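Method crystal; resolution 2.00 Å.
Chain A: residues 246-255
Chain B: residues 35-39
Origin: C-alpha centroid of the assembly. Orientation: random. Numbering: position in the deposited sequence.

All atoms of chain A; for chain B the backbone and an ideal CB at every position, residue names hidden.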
# COMPACT_ATOMS: atom_id res chain seq x y z
N THR A 246 4.92 -2.11 -8.54
CA THR A 246 5.64 -0.87 -8.82
C THR A 246 6.94 -1.12 -9.61
O THR A 246 7.22 -0.44 -10.59
CB THR A 246 5.96 -0.06 -7.55
OG1 THR A 246 4.78 0.05 -6.75
CG2 THR A 246 6.41 1.36 -7.91
N ALA A 247 7.72 -2.11 -9.18
CA ALA A 247 9.00 -2.37 -9.83
C ALA A 247 8.81 -2.75 -11.29
O ALA A 247 9.58 -2.33 -12.15
CB ALA A 247 9.78 -3.46 -9.08
N LYS A 248 7.78 -3.55 -11.57
CA LYS A 248 7.50 -4.01 -12.93
C LYS A 248 7.23 -2.85 -13.89
O LYS A 248 7.83 -2.76 -14.97
CB LYS A 248 6.31 -4.97 -12.90
CG LYS A 248 6.02 -5.65 -14.24
CD LYS A 248 4.80 -6.57 -14.13
CE LYS A 248 4.34 -7.07 -15.49
NZ LYS A 248 5.40 -7.89 -16.14
N GLY A 249 6.35 -1.94 -13.50
CA GLY A 249 6.02 -0.80 -14.34
C GLY A 249 7.20 0.12 -14.55
O GLY A 249 7.47 0.56 -15.67
N VAL A 250 7.92 0.41 -13.47
CA VAL A 250 9.10 1.26 -13.55
C VAL A 250 10.11 0.66 -14.53
O VAL A 250 10.68 1.37 -15.36
CB VAL A 250 9.75 1.43 -12.17
CG1 VAL A 250 11.13 2.07 -12.31
CG2 VAL A 250 8.86 2.27 -11.28
N LYS A 251 10.33 -0.64 -14.45
CA LYS A 251 11.29 -1.31 -15.31
C LYS A 251 10.85 -1.22 -16.78
O LYS A 251 11.66 -0.95 -17.66
CB LYS A 251 11.45 -2.76 -14.88
CG LYS A 251 12.43 -3.59 -15.68
CD LYS A 251 12.59 -4.97 -15.02
CE LYS A 251 13.14 -6.02 -15.97
NZ LYS A 251 14.58 -5.80 -16.22
N THR A 252 9.57 -1.45 -17.03
CA THR A 252 9.01 -1.31 -18.37
C THR A 252 9.28 0.09 -18.90
O THR A 252 9.73 0.27 -20.03
CB THR A 252 7.50 -1.60 -18.36
OG1 THR A 252 7.28 -2.99 -18.10
CG2 THR A 252 6.87 -1.23 -19.69
N ILE A 253 9.03 1.10 -18.07
CA ILE A 253 9.26 2.48 -18.49
C ILE A 253 10.73 2.74 -18.80
O ILE A 253 11.07 3.33 -19.83
CB ILE A 253 8.74 3.47 -17.42
CG1 ILE A 253 7.22 3.37 -17.32
CG2 ILE A 253 9.15 4.90 -17.77
CD1 ILE A 253 6.63 4.04 -16.08
N LYS A 254 11.62 2.26 -17.93
CA LYS A 254 13.04 2.55 -18.11
C LYS A 254 13.60 1.83 -19.33
O LYS A 254 14.69 2.16 -19.81
CB LYS A 254 13.84 2.22 -16.85
CG LYS A 254 13.42 3.08 -15.66
CD LYS A 254 14.49 3.10 -14.58
CE LYS A 254 14.04 3.97 -13.41
NZ LYS A 254 15.00 3.91 -12.27
N GLU A 255 12.85 0.85 -19.84
CA GLU A 255 13.27 0.11 -21.02
C GLU A 255 12.68 0.64 -22.34
O GLU A 255 12.97 0.11 -23.41
CB GLU A 255 12.94 -1.38 -20.85
CG GLU A 255 13.77 -2.04 -19.76
CD GLU A 255 13.34 -3.47 -19.48
OE1 GLU A 255 12.26 -3.89 -19.96
OE2 GLU A 255 14.08 -4.18 -18.76
N UNK B 35 13.58 1.64 -3.52
CA UNK B 35 14.05 0.32 -3.94
C UNK B 35 13.45 -0.08 -5.29
O UNK B 35 14.10 -0.77 -6.08
CB UNK B 35 13.70 -0.73 -2.88
N UNK B 36 12.23 0.37 -5.56
CA UNK B 36 11.59 0.09 -6.84
C UNK B 36 12.15 0.93 -7.98
O UNK B 36 11.78 0.74 -9.14
CB UNK B 36 10.08 0.32 -6.73
N UNK B 37 13.02 1.88 -7.66
CA UNK B 37 13.67 2.68 -8.68
C UNK B 37 12.96 3.97 -9.05
O UNK B 37 13.24 4.55 -10.10
CB UNK B 37 13.84 1.83 -9.94
N UNK B 38 12.03 4.43 -8.21
CA UNK B 38 11.35 5.71 -8.49
C UNK B 38 12.24 6.89 -8.14
O UNK B 38 12.99 6.85 -7.18
CB UNK B 38 10.04 5.81 -7.71
N UNK B 39 12.17 7.95 -8.95
CA UNK B 39 12.88 9.19 -8.65
C UNK B 39 12.08 10.11 -7.72
O UNK B 39 12.66 10.88 -6.96
CB UNK B 39 13.21 9.93 -9.95

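Chain A presents one face of a helix to chain B. Thr A246 and Ala A247, then Val A250 and Lys A254 at steps of three and four residues, line up along the helix as a mostly apolar strip with an amine at its far end.

Position 35 is set off to the side of this strip. Its ideal CB has no atom of chain A within 5.5 Å, so this stretch of chain A sets little restriction, and a polar or charged side chain would be as acceptable as any other. The deposited residue is Glu B35, whose side chain makes no contact with the helix.

Position 36 is quite different. Its CA-to-CB bond points toward the helix, and the ideal CB already lies 4.0 Å from Thr A246 CG2 and 4.2 Å from Ala A247 N. With the two backbones this close, a small apolar side chain fits best; alanine is the natural candidate, with serine conceivable. Ala B36 is found. Its CB lies 4.0 Å from Thr A246 CG2 and 4.4 Å from Ala A247 CB, and its small size goes with a CA-to-CA distance of only 4.7 Å to Ala A247. A water donates hydrogen bonds to Ala B36 O (3.0 Å) and to Ala A247 O (2.9 Å), joining two carbonyls that cannot bond to each other.

At position 37 the backbone angles are decisive. With phi 91° and psi 17°, a CB would be jammed against the carbonyl O of position 36; it would also sit 3.3 Å from Lys A254 NZ and 3.6 Å from Val A250 CG1. Glycine is strongly indicated, and Gly B37 is present, closing the preceding helix in a Schellman motif. Its carbonyl accepts a hydrogen bond from the lysine, Lys A254 NZ to Gly B37 O at 2.9 Å, delivered by a side chain extended beyond chi1.

Position 38 sends its CB sideways, 5.2 Å from Val A250 CG2. Near that methyl and Thr A246 CG2, a branched or flexible apolar side chain could turn back to the helix: leucine, isoleucine or methionine. Leu B38 does so with chi1 m and chi2 t, placing CD2 3.5 Å from Val A250 CG2 and CD1 3.8 Å from Thr A246 CG2.

Position 39 has an ideal CB with nothing of chain A within 5.5 Å, so many residues, polar ones included, would be tolerated. Asp B39 occupies it, its carboxylate oxygens hydrogen-bonded elsewhere in the structure.

Chain B, residues 35-39: EAGLD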
# COMPACT_ATOMS: atom_id res chain seq x y z
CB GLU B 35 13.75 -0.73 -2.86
CG GLU B 35 14.06 -2.17 -3.26
CD GLU B 35 15.55 -2.44 -3.49
OE1 GLU B 35 16.39 -1.62 -3.07
OE2 GLU B 35 15.86 -3.50 -4.07
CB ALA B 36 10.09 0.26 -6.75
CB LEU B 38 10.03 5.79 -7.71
CG LEU B 38 8.91 4.88 -8.24
CD1 LEU B 38 7.73 4.83 -7.28
CD2 LEU B 38 8.46 5.33 -9.61
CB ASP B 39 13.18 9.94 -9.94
CG ASP B 39 14.12 9.18 -10.82
OD1 ASP B 39 15.31 9.13 -10.47
OD2 ASP B 39 13.67 8.60 -11.83
O HOH W 1 12.11 -1.37 -11.22
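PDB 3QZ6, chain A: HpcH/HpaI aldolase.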